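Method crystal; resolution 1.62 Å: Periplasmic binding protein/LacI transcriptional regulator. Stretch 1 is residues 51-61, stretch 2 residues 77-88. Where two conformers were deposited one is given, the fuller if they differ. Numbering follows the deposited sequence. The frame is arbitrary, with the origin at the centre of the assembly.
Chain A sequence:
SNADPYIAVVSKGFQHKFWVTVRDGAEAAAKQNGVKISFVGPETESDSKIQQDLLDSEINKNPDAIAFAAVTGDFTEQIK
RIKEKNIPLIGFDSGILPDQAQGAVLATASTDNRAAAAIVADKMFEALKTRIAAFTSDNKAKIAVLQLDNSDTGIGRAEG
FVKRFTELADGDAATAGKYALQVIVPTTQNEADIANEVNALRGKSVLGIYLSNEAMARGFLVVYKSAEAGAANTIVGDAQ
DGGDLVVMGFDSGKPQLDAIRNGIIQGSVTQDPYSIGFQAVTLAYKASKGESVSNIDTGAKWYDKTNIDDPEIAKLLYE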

# COMPACT_ATOMS: atom_id res chain seq x y z
N GLN A 51 -11.97 14.75 -7.36
CA GLN A 51 -11.40 14.89 -6.03
C GLN A 51 -10.94 16.31 -5.78
O GLN A 51 -11.12 16.85 -4.67
N GLN A 52 -10.37 16.96 -6.79
CA GLN A 52 -10.05 18.38 -6.66
C GLN A 52 -11.29 19.19 -6.32
O GLN A 52 -11.30 20.05 -5.43
N ASP A 53 -12.38 18.93 -7.08
CA ASP A 53 -13.64 19.65 -6.86
C ASP A 53 -14.24 19.44 -5.51
O ASP A 53 -14.77 20.38 -4.88
N LEU A 54 -14.21 18.17 -5.04
CA LEU A 54 -14.74 17.84 -3.72
C LEU A 54 -13.92 18.55 -2.62
O LEU A 54 -14.51 19.06 -1.68
N LEU A 55 -12.59 18.51 -2.75
CA LEU A 55 -11.74 19.23 -1.79
C LEU A 55 -12.07 20.76 -1.79
O LEU A 55 -12.24 21.36 -0.71
N ASP A 56 -12.21 21.37 -2.96
CA ASP A 56 -12.63 22.74 -3.00
C ASP A 56 -13.95 23.02 -2.33
O ASP A 56 -14.07 24.02 -1.60
N SER A 57 -14.94 22.19 -2.63
CA SER A 57 -16.24 22.30 -2.00
C SER A 57 -16.18 22.23 -0.47
O SER A 57 -16.83 23.00 0.22
N GLU A 58 -15.34 21.35 0.07
CA GLU A 58 -15.19 21.22 1.49
C GLU A 58 -14.44 22.45 2.08
O GLU A 58 -14.79 22.90 3.17
N ILE A 59 -13.44 22.94 1.38
CA ILE A 59 -12.71 24.12 1.85
C ILE A 59 -13.71 25.28 2.00
O ILE A 59 -13.68 26.05 2.97
N ASN A 60 -14.57 25.44 1.01
CA ASN A 60 -15.54 26.50 1.02
C ASN A 60 -16.50 26.51 2.20
O ASN A 60 -17.08 27.58 2.53
N LYS A 61 -16.71 25.35 2.83
CA LYS A 61 -17.51 25.21 4.06
C LYS A 61 -16.92 25.78 5.34
O LYS A 61 -17.61 25.77 6.41
N GLU A 77 -3.12 24.02 -5.67
CA GLU A 77 -3.98 25.18 -5.55
C GLU A 77 -4.86 25.06 -4.33
O GLU A 77 -5.04 26.02 -3.59
N GLN A 78 -5.42 23.88 -4.12
CA GLN A 78 -6.31 23.62 -2.97
C GLN A 78 -5.52 23.74 -1.64
O GLN A 78 -5.96 24.40 -0.69
N ILE A 79 -4.33 23.17 -1.63
CA ILE A 79 -3.51 23.19 -0.42
C ILE A 79 -3.04 24.62 -0.13
O ILE A 79 -3.06 25.11 1.02
N LYS A 80 -2.72 25.36 -1.18
CA LYS A 80 -2.37 26.78 -1.02
C LYS A 80 -3.49 27.56 -0.39
O LYS A 80 -3.26 28.41 0.53
N ARG A 81 -4.72 27.32 -0.84
CA ARG A 81 -5.90 28.00 -0.25
C ARG A 81 -6.12 27.60 1.22
O ARG A 81 -6.44 28.44 2.05
N ILE A 82 -6.02 26.32 1.49
CA ILE A 82 -6.12 25.80 2.89
C ILE A 82 -5.14 26.55 3.77
O ILE A 82 -5.47 26.97 4.90
N LYS A 83 -3.91 26.67 3.29
CA LYS A 83 -2.83 27.34 4.06
C LYS A 83 -3.21 28.79 4.32
O LYS A 83 -3.18 29.24 5.46
N GLU A 84 -3.68 29.49 3.28
CA GLU A 84 -4.09 30.87 3.47
C GLU A 84 -5.24 31.06 4.44
O GLU A 84 -5.23 31.98 5.26
N LYS A 85 -6.21 30.15 4.40
CA LYS A 85 -7.38 30.18 5.28
C LYS A 85 -7.05 29.70 6.71
O LYS A 85 -7.90 29.76 7.59
N ASN A 86 -5.84 29.23 6.92
CA ASN A 86 -5.43 28.70 8.23
C ASN A 86 -6.34 27.60 8.75
O ASN A 86 -6.54 27.49 9.98
N ILE A 87 -6.81 26.76 7.85
CA ILE A 87 -7.53 25.50 8.22
C ILE A 87 -6.50 24.41 8.54
O ILE A 87 -5.66 24.11 7.71
N PRO A 88 -6.54 23.80 9.72
CA PRO A 88 -5.62 22.73 9.99
C PRO A 88 -5.80 21.57 9.02
O PRO A 88 -6.92 21.13 8.77

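The most striking feature of this contact is a polar knob: where two nearly parallel helices meet, their axes 10.2 Å apart at closest approach and 12° from parallel, the residue filling the hole is a glutamine. Gln78 points its CA-to-CB bond toward stretch 1 and sits among Gln52, Leu55, Asp56 and Ile59. Its rotamer, m at chi1 and p at chi2, bends the chain so that its aliphatic part can serve as packing surface while the amide still finds a partner. Gln78 CB lies 3.5 Å from Leu55 CD2, and Gln78 NE2 donates to Asp56 OD2 at 3.1 Å with a nearly straight geometry. The amide nitrogen of this buried glutamine thus finds its acceptor inside the interface, beside the CB of Gln52, which is 3.9 Å from Gln78 NE2.

One turn further along, the rule becomes conventional. Ile59, chi1 m and chi2 t, points toward stretch 2 and gives up more surface than any other residue here. Its CD1 comes within 3.5 Å of Ile82 CG1, and its CG2 reaches 4.3 Å from Ile87 CD1. Ile82 leaves its backbone sideways, yet its m,t rotamer carries the end of the chain inward, where Ile82 CD1 meets Leu55 CD1 at 4.2 Å. Leu55, with chi1 t and chi2 p, also points toward the partner helix, so Leu55, Ile59 and Ile82 form a continuous apolar seam next to the glutamine.

Arg81 organises the more open flank. Its chi1 and chi2 are t and chi3 is p, a shape that delivers the guanidinium to the other helix. Arg81 NH1 forms a salt bridge with Asp56 OD1 at 3.0 Å and also donates to the backbone Asp56 O at 3.3 Å. Arg81 NH2 donates to Asn60 OD1 at 2.7 Å. A weak second bond runs from Arg81 NH1 to Asn60 OD1 at 3.1 Å. Asp56 and Asn60, both m at chi1, start out sideways but bring their ends closer, and their oxygens meet the guanidinium at its edge. One face is covered by Ile59 CG2, 3.6 Å from Arg81 NH2. That same methyl lies 3.6 Å from Lys85 CD, so the aliphatic part of the lysine packs against Ile59.

Asp56 therefore uses both carboxylate oxygens: OD2 for Gln78, OD1 for Arg81. A water completes the network, donating to Asp56 OD1 at 3.0 Å and accepting from Arg81 NE at 2.8 Å, with a weak bond to Glu77 O at 3.4 Å.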

# COMPACT_ATOMS: atom_id res chain seq x y z
CB GLN A 51 -10.30 13.86 -5.71
CG GLN A 51 -10.09 13.72 -4.21
CD GLN A 51 -8.84 13.02 -3.81
OE1 GLN A 51 -7.75 13.26 -4.34
NE2 GLN A 51 -8.97 12.18 -2.80
CB GLN A 52 -9.45 18.91 -7.97
CG GLN A 52 -8.04 18.44 -8.30
CD GLN A 52 -7.60 18.86 -9.70
OE1 GLN A 52 -8.42 18.90 -10.61
NE2 GLN A 52 -6.34 19.25 -9.86
CB ASP A 53 -14.71 19.20 -7.87
CG ASP A 53 -14.39 19.57 -9.36
OD1 ASP A 53 -13.65 20.55 -9.61
OD2 ASP A 53 -14.99 18.93 -10.27
CB LEU A 54 -14.77 16.32 -3.51
CG LEU A 54 -15.83 15.54 -4.35
CD1 LEU A 54 -15.56 14.05 -4.25
CD2 LEU A 54 -17.20 15.90 -3.85
CB LEU A 55 -10.27 18.95 -2.10
CG LEU A 55 -9.27 19.65 -1.17
CD1 LEU A 55 -9.52 19.32 0.31
CD2 LEU A 55 -7.90 19.19 -1.58
CB ASP A 56 -12.75 23.19 -4.45
CG ASP A 56 -11.36 23.57 -5.04
OD1 ASP A 56 -10.50 24.06 -4.28
OD2 ASP A 56 -11.16 23.44 -6.27
CB SER A 57 -17.19 21.25 -2.63
OG SER A 57 -17.51 21.60 -4.00
CB GLU A 58 -14.45 19.90 1.82
CG GLU A 58 -15.28 18.66 1.57
CD GLU A 58 -16.57 18.63 2.38
OE1 GLU A 58 -16.49 18.81 3.59
OE2 GLU A 58 -17.72 18.54 1.82
CB ILE A 59 -11.59 24.50 0.87
CG1 ILE A 59 -10.48 23.46 0.85
CG2 ILE A 59 -11.03 25.86 1.26
CD1 ILE A 59 -9.52 23.58 -0.29
CB ASN A 60 -16.36 26.48 -0.29
CG ASN A 60 -15.56 26.80 -1.52
OD1 ASN A 60 -14.46 27.28 -1.45
ND2 ASN A 60 -16.10 26.46 -2.67
CB LYS A 61 -17.86 23.75 4.29
CG LYS A 61 -18.68 23.15 3.15
CD LYS A 61 -19.03 21.69 3.46
CE LYS A 61 -19.89 21.07 2.39
NZ LYS A 61 -20.12 19.63 2.69
CB GLU A 77 -4.83 25.41 -6.83
CG GLU A 77 -3.97 25.71 -8.06
CD GLU A 77 -4.75 26.26 -9.24
OE1 GLU A 77 -5.99 26.38 -9.14
OE2 GLU A 77 -4.13 26.60 -10.30
CB GLN A 78 -6.89 22.21 -3.11
CG GLN A 78 -7.96 22.13 -4.17
CD GLN A 78 -7.42 22.01 -5.61
OE1 GLN A 78 -6.25 21.68 -5.85
NE2 GLN A 78 -8.26 22.36 -6.55
CB ILE A 79 -2.33 22.21 -0.53
CG1 ILE A 79 -2.84 20.80 -0.56
CG2 ILE A 79 -1.33 22.41 0.61
CD1 ILE A 79 -1.84 19.84 -1.13
CB LYS A 80 -1.94 27.39 -2.38
CG LYS A 80 -1.48 28.80 -2.22
CD LYS A 80 -0.56 29.17 -3.36
CE LYS A 80 -0.24 30.63 -3.31
NZ LYS A 80 0.49 30.97 -4.57
CB ARG A 81 -7.14 27.82 -1.20
CG ARG A 81 -8.41 28.57 -0.85
CD ARG A 81 -9.27 28.81 -2.09
NE ARG A 81 -9.98 27.62 -2.47
CZ ARG A 81 -11.23 27.33 -2.11
NH1 ARG A 81 -11.77 26.15 -2.46
NH2 ARG A 81 -11.92 28.15 -1.33
CB ILE A 82 -5.91 24.28 2.90
CG1 ILE A 82 -7.14 23.54 2.34
CG2 ILE A 82 -5.60 23.84 4.32
CD1 ILE A 82 -6.89 22.06 2.02
CB LYS A 83 -1.49 27.21 3.35
CG LYS A 83 -0.34 27.73 4.20
CD LYS A 83 0.95 27.72 3.43
CE LYS A 83 2.07 27.76 4.44
NZ LYS A 83 3.39 27.80 3.79
CB GLU A 84 -4.47 31.42 2.10
CG GLU A 84 -4.74 32.93 2.09
CD GLU A 84 -6.14 33.35 2.50
OE1 GLU A 84 -7.05 32.50 2.52
OE2 GLU A 84 -6.30 34.58 2.78
CB LYS A 85 -8.55 29.35 4.72
CG LYS A 85 -9.13 29.97 3.47
CD LYS A 85 -10.10 29.02 2.78
CE LYS A 85 -11.43 28.91 3.53
NZ LYS A 85 -12.25 30.15 3.42
CB ASN A 86 -5.31 29.84 9.28
CG ASN A 86 -4.20 30.81 8.96
OD1 ASN A 86 -4.41 32.04 8.92
ND2 ASN A 86 -3.02 30.27 8.69
CB ILE A 87 -8.45 25.05 7.10
CG1 ILE A 87 -9.55 26.10 6.80
CG2 ILE A 87 -9.09 23.72 7.45
CD1 ILE A 87 -10.23 25.87 5.45
CB PRO A 88 -5.99 22.30 11.40
CG PRO A 88 -6.65 23.48 12.01
CD PRO A 88 -7.28 24.24 10.91
O HOH W 1 -8.40 26.17 -4.27